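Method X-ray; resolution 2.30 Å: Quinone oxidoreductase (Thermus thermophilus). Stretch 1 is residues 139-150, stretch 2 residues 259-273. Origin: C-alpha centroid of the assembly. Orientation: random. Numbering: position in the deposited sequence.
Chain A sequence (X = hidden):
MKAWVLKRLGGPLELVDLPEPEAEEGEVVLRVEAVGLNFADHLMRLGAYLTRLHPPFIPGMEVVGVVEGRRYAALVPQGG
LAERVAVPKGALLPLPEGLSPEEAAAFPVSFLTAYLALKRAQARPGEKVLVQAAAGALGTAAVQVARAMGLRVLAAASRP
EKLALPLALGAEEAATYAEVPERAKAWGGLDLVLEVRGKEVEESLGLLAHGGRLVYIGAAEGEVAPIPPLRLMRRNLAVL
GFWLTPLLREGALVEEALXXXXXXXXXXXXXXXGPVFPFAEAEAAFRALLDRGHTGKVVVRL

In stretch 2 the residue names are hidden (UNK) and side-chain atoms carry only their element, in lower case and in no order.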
# COMPACT_ATOMS: atom_id res chain seq x y z
N GLY A 139 2.70 6.17 0.44
CA GLY A 139 3.31 7.41 -0.02
C GLY A 139 4.68 7.26 -0.66
O GLY A 139 4.89 7.71 -1.80
N THR A 140 5.62 6.65 0.05
CA THR A 140 6.96 6.46 -0.48
C THR A 140 6.90 5.65 -1.76
O THR A 140 7.67 5.90 -2.70
CB THR A 140 7.87 5.74 0.53
OG1 THR A 140 7.23 4.53 0.97
CG2 THR A 140 8.15 6.64 1.72
N ALA A 141 6.00 4.67 -1.80
CA ALA A 141 5.84 3.85 -3.00
C ALA A 141 5.28 4.72 -4.12
O ALA A 141 5.72 4.63 -5.26
CB ALA A 141 4.88 2.69 -2.72
N ALA A 142 4.30 5.56 -3.79
CA ALA A 142 3.67 6.42 -4.78
C ALA A 142 4.65 7.38 -5.43
O ALA A 142 4.64 7.56 -6.65
CB ALA A 142 2.52 7.21 -4.15
N VAL A 143 5.51 7.99 -4.62
CA VAL A 143 6.49 8.93 -5.15
C VAL A 143 7.42 8.24 -6.14
O VAL A 143 7.67 8.76 -7.24
CB VAL A 143 7.34 9.56 -4.02
CG1 VAL A 143 8.42 10.46 -4.62
CG2 VAL A 143 6.44 10.38 -3.10
N GLN A 144 7.92 7.07 -5.77
CA GLN A 144 8.82 6.32 -6.64
C GLN A 144 8.14 5.88 -7.93
O GLN A 144 8.72 5.99 -9.01
CB GLN A 144 9.36 5.09 -5.91
CG GLN A 144 10.26 5.41 -4.73
CD GLN A 144 10.84 4.16 -4.09
OE1 GLN A 144 11.64 3.46 -4.70
NE2 GLN A 144 10.43 3.87 -2.87
N VAL A 145 6.92 5.38 -7.82
CA VAL A 145 6.20 4.92 -9.00
C VAL A 145 5.86 6.08 -9.93
O VAL A 145 6.05 5.99 -11.14
CB VAL A 145 4.91 4.18 -8.61
CG1 VAL A 145 4.14 3.77 -9.86
CG2 VAL A 145 5.27 2.95 -7.79
N ALA A 146 5.37 7.18 -9.36
CA ALA A 146 5.04 8.35 -10.15
C ALA A 146 6.28 8.84 -10.88
O ALA A 146 6.21 9.22 -12.05
CB ALA A 146 4.50 9.46 -9.24
N ARG A 147 7.42 8.82 -10.19
CA ARG A 147 8.68 9.26 -10.81
C ARG A 147 9.03 8.38 -12.00
O ARG A 147 9.39 8.89 -13.07
CB ARG A 147 9.82 9.20 -9.79
CG ARG A 147 9.85 10.35 -8.80
CD ARG A 147 10.65 11.51 -9.35
NE ARG A 147 10.06 12.08 -10.56
CZ ARG A 147 10.73 12.83 -11.43
NH1 ARG A 147 12.01 13.09 -11.22
NH2 ARG A 147 10.11 13.31 -12.50
N ALA A 148 8.93 7.07 -11.82
CA ALA A 148 9.24 6.12 -12.89
C ALA A 148 8.29 6.28 -14.07
O ALA A 148 8.61 5.89 -15.19
CB ALA A 148 9.14 4.70 -12.36
N MSE A 149 7.12 6.85 -13.81
CA MSE A 149 6.14 7.06 -14.86
C MSE A 149 6.37 8.42 -15.50
O MSE A 149 5.64 8.83 -16.40
CB MSE A 149 4.72 6.95 -14.29
CG MSE A 149 4.37 5.54 -13.81
SE MSE A 149 2.57 5.37 -13.10
CE MSE A 149 1.61 5.50 -14.79
N GLY A 150 7.40 9.11 -15.02
CA GLY A 150 7.74 10.42 -15.56
C GLY A 150 6.88 11.57 -15.06
O GLY A 150 6.80 12.62 -15.70
N UNK A 259 4.47 -6.13 -15.26
CA UNK A 259 5.40 -5.98 -16.37
C UNK A 259 6.14 -4.67 -16.26
O UNK A 259 7.22 -4.49 -16.83
N UNK A 260 5.57 -3.74 -15.51
CA UNK A 260 6.19 -2.43 -15.34
C UNK A 260 6.95 -2.32 -14.02
O UNK A 260 8.04 -1.75 -13.97
c UNK A 260 5.13 -1.34 -15.42
c UNK A 260 5.65 0.04 -15.14
c UNK A 260 6.25 1.79 -13.59
c UNK A 260 5.77 0.51 -13.84
c UNK A 260 6.62 2.61 -14.63
c UNK A 260 6.51 2.15 -15.94
c UNK A 260 6.03 0.87 -16.19
N UNK A 261 6.37 -2.89 -12.97
CA UNK A 261 6.97 -2.83 -11.64
C UNK A 261 8.14 -3.80 -11.38
O UNK A 261 9.18 -3.39 -10.85
c UNK A 261 4.76 -2.02 -10.53
c UNK A 261 5.88 -3.06 -10.59
c UNK A 261 3.65 -2.51 -9.61
c UNK A 261 5.31 -0.69 -10.04
N UNK A 262 7.97 -5.08 -11.73
CA UNK A 262 9.01 -6.08 -11.49
C UNK A 262 10.40 -5.77 -12.05
O UNK A 262 11.40 -5.89 -11.35
c UNK A 262 7.41 -8.07 -11.19
c UNK A 262 8.56 -7.45 -11.99
c UNK A 262 7.18 -9.49 -11.68
c UNK A 262 7.75 -8.05 -9.71
N UNK A 263 10.49 -5.39 -13.33
CA UNK A 263 11.83 -5.10 -13.85
C UNK A 263 12.49 -3.94 -13.09
O UNK A 263 13.70 -3.73 -13.21
c UNK A 263 9.49 -5.36 -14.42
c UNK A 263 10.35 -5.56 -15.65
c UNK A 263 11.58 -4.74 -15.32
N UNK A 264 11.71 -3.20 -12.32
CA UNK A 264 12.25 -2.07 -11.58
C UNK A 264 12.47 -2.33 -10.09
O UNK A 264 13.12 -1.54 -9.41
c UNK A 264 9.90 1.16 -15.63
c UNK A 264 10.23 0.83 -13.21
n UNK A 264 9.30 -0.03 -15.74
n UNK A 264 10.34 1.58 -14.45
n UNK A 264 10.06 1.92 -16.70
c UNK A 264 11.33 -0.86 -11.75
c UNK A 264 11.20 -0.35 -13.17
N UNK A 265 11.93 -3.44 -9.60
CA UNK A 265 12.04 -3.79 -8.19
C UNK A 265 13.48 -4.10 -7.81
O UNK A 265 14.10 -5.00 -8.38
c UNK A 265 11.18 -5.01 -7.88
c UNK A 265 10.08 -6.53 -6.26
c UNK A 265 10.40 -5.07 -6.56
c UNK A 265 11.18 -4.45 -5.42
N UNK A 266 13.98 -3.36 -6.83
CA UNK A 266 15.34 -3.58 -6.38
C UNK A 266 16.30 -2.65 -7.10
O UNK A 266 17.48 -2.61 -6.78
N UNK A 267 15.77 -1.91 -8.06
CA UNK A 267 16.58 -0.98 -8.84
C UNK A 267 16.04 0.43 -8.63
O UNK A 267 16.37 1.07 -7.63
n UNK A 267 17.71 -2.23 -13.01
n UNK A 267 19.92 -2.35 -12.38
c UNK A 267 16.57 -1.39 -10.32
n UNK A 267 19.29 -0.95 -14.08
c UNK A 267 17.25 -3.20 -12.02
c UNK A 267 17.39 -2.67 -10.58
c UNK A 267 18.97 -1.85 -13.16
N UNK A 268 15.23 0.95 -9.53
CA UNK A 268 14.72 2.29 -9.27
C UNK A 268 13.58 2.25 -8.25
O UNK A 268 13.26 3.26 -7.63
c UNK A 268 13.68 2.14 -11.63
c UNK A 268 14.72 1.48 -12.51
o UNK A 268 15.39 2.20 -13.29
o UNK A 268 14.86 0.24 -12.42
c UNK A 268 14.28 3.01 -10.56
N UNK A 269 12.97 1.09 -8.05
CA UNK A 269 11.90 0.98 -7.08
C UNK A 269 12.40 0.23 -5.85
O UNK A 269 12.67 -0.97 -5.90
c UNK A 269 10.69 0.25 -7.67
c UNK A 269 9.70 2.38 -8.53
c UNK A 269 8.80 0.18 -9.33
c UNK A 269 10.05 0.94 -8.88
N UNK A 270 12.55 0.96 -4.74
CA UNK A 270 13.03 0.37 -3.51
C UNK A 270 12.04 0.61 -2.37
O UNK A 270 12.02 1.69 -1.77
c UNK A 270 15.51 0.81 -4.18
c UNK A 270 17.48 -1.37 -2.77
n UNK A 270 17.76 -2.07 -1.67
n UNK A 270 16.24 -1.39 -3.27
c UNK A 270 14.40 0.97 -3.13
n UNK A 270 18.43 -0.66 -3.36
c UNK A 270 15.81 -0.66 -4.47
N UNK A 271 11.22 -0.40 -2.06
CA UNK A 271 10.22 -0.30 -0.98
C UNK A 271 10.89 0.17 0.31
O UNK A 271 11.97 -0.32 0.67
c UNK A 271 9.87 -2.27 -2.26
c UNK A 271 9.71 -1.73 -0.86
c UNK A 271 11.22 -1.75 -2.65
N UNK A 272 10.26 1.11 1.01
CA UNK A 272 10.81 1.63 2.25
C UNK A 272 10.33 0.83 3.46
O UNK A 272 9.15 0.87 3.81
c UNK A 272 10.43 3.11 2.46
c UNK A 272 11.11 3.66 3.71
c UNK A 272 10.81 3.92 1.24
N UNK A 273 11.24 0.11 4.10
CA UNK A 273 10.90 -0.67 5.28
C UNK A 273 10.95 0.24 6.50
O UNK A 273 11.89 1.01 6.68
c UNK A 273 11.90 -1.83 5.51
c UNK A 273 12.00 -2.71 4.27
c UNK A 273 11.47 -2.64 6.73
O HOH W 1 7.74 1.97 -0.10

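Position 259 has no side-chain atoms and is out of reach of stretch 1: Gly259. Position 260 carries one carbon and then a six-carbon ring, whose tip touches Met149, a selenomethionine, while the O of Ala148 approaches the ring edge; this is Phe260. CZ of Phe260 lies 3.8 Å from CG of Met149. Position 261 has four carbons forked at the second, one tip meeting Val145: Leu261, with CD2 of Leu261 4.3 Å from CG2 of Val145. Position 262 repeats that fork, out of reach: Leu262. At 263 three carbons close a ring onto the backbone N, so Pro263.

Position 264 shows three carbons, a nitrogen nearing Ala148, then a carbon bearing two more nitrogens: Arg264. Its NE lies 3.9 Å from Ala148 CB, while Arg264 NH1 donates to Phe260 O at 2.8 Å, which ties the guanidinium to its own stretch. Position 265 is another four-carbon fork without contact, Leu265. Position 266 has no side chain and a phi of 94°; a CB here would jam against the preceding carbonyl O, so the backbone itself calls for Gly266. Position 267 has three carbons, a nitrogen, then a carbon with two nitrogens, Arg267, closing a type II turn begun at Arg264.

Position 268 has three carbons, the third carrying two oxygens: Glu268, its side chain standing off from stretch 1. Position 269 is a four-carbon fork with one tip packed on Gln144: Leu269, whose CD2 lies 3.8 Å from Gln144 CB. Position 270 has three carbons, a nitrogen, then a carbon carrying two more nitrogens, and its backbone N and O meet the amide of Gln144: Arg270. Its side-chain end leads away. Position 271 closes three carbons onto its N, giving Pro271, with CB directed away. Position 272 has one carbon bearing two, one branch meeting Thr140: Val272, whose CG2 sits 3.5 Å from Thr140 CB. Position 273 has the same three carbons, out of reach: Val273.

The contact turns on one buried amide. Gln144 reads the backbone of a single residue: Arg270 N donates to Gln144 OE1 at 2.7 Å, and Gln144 NE2 donates to Arg270 O at 2.9 Å, both nearly straight. Because the partners are main-chain atoms, these bonds do not depend on the guanidinium. A water adds a polar link, donating to Thr140 OG1 and accepting from Val272 N. Around these bonds lies apolar packing: Leu269 and Val272 near the amide, Leu261 and Phe260 farther along. One glutamine pairs with an extended backbone; aliphatic side chains and one aromatic ring pack alongside.

Stretch 2 259-273: GFLLPRLGRELRPVV
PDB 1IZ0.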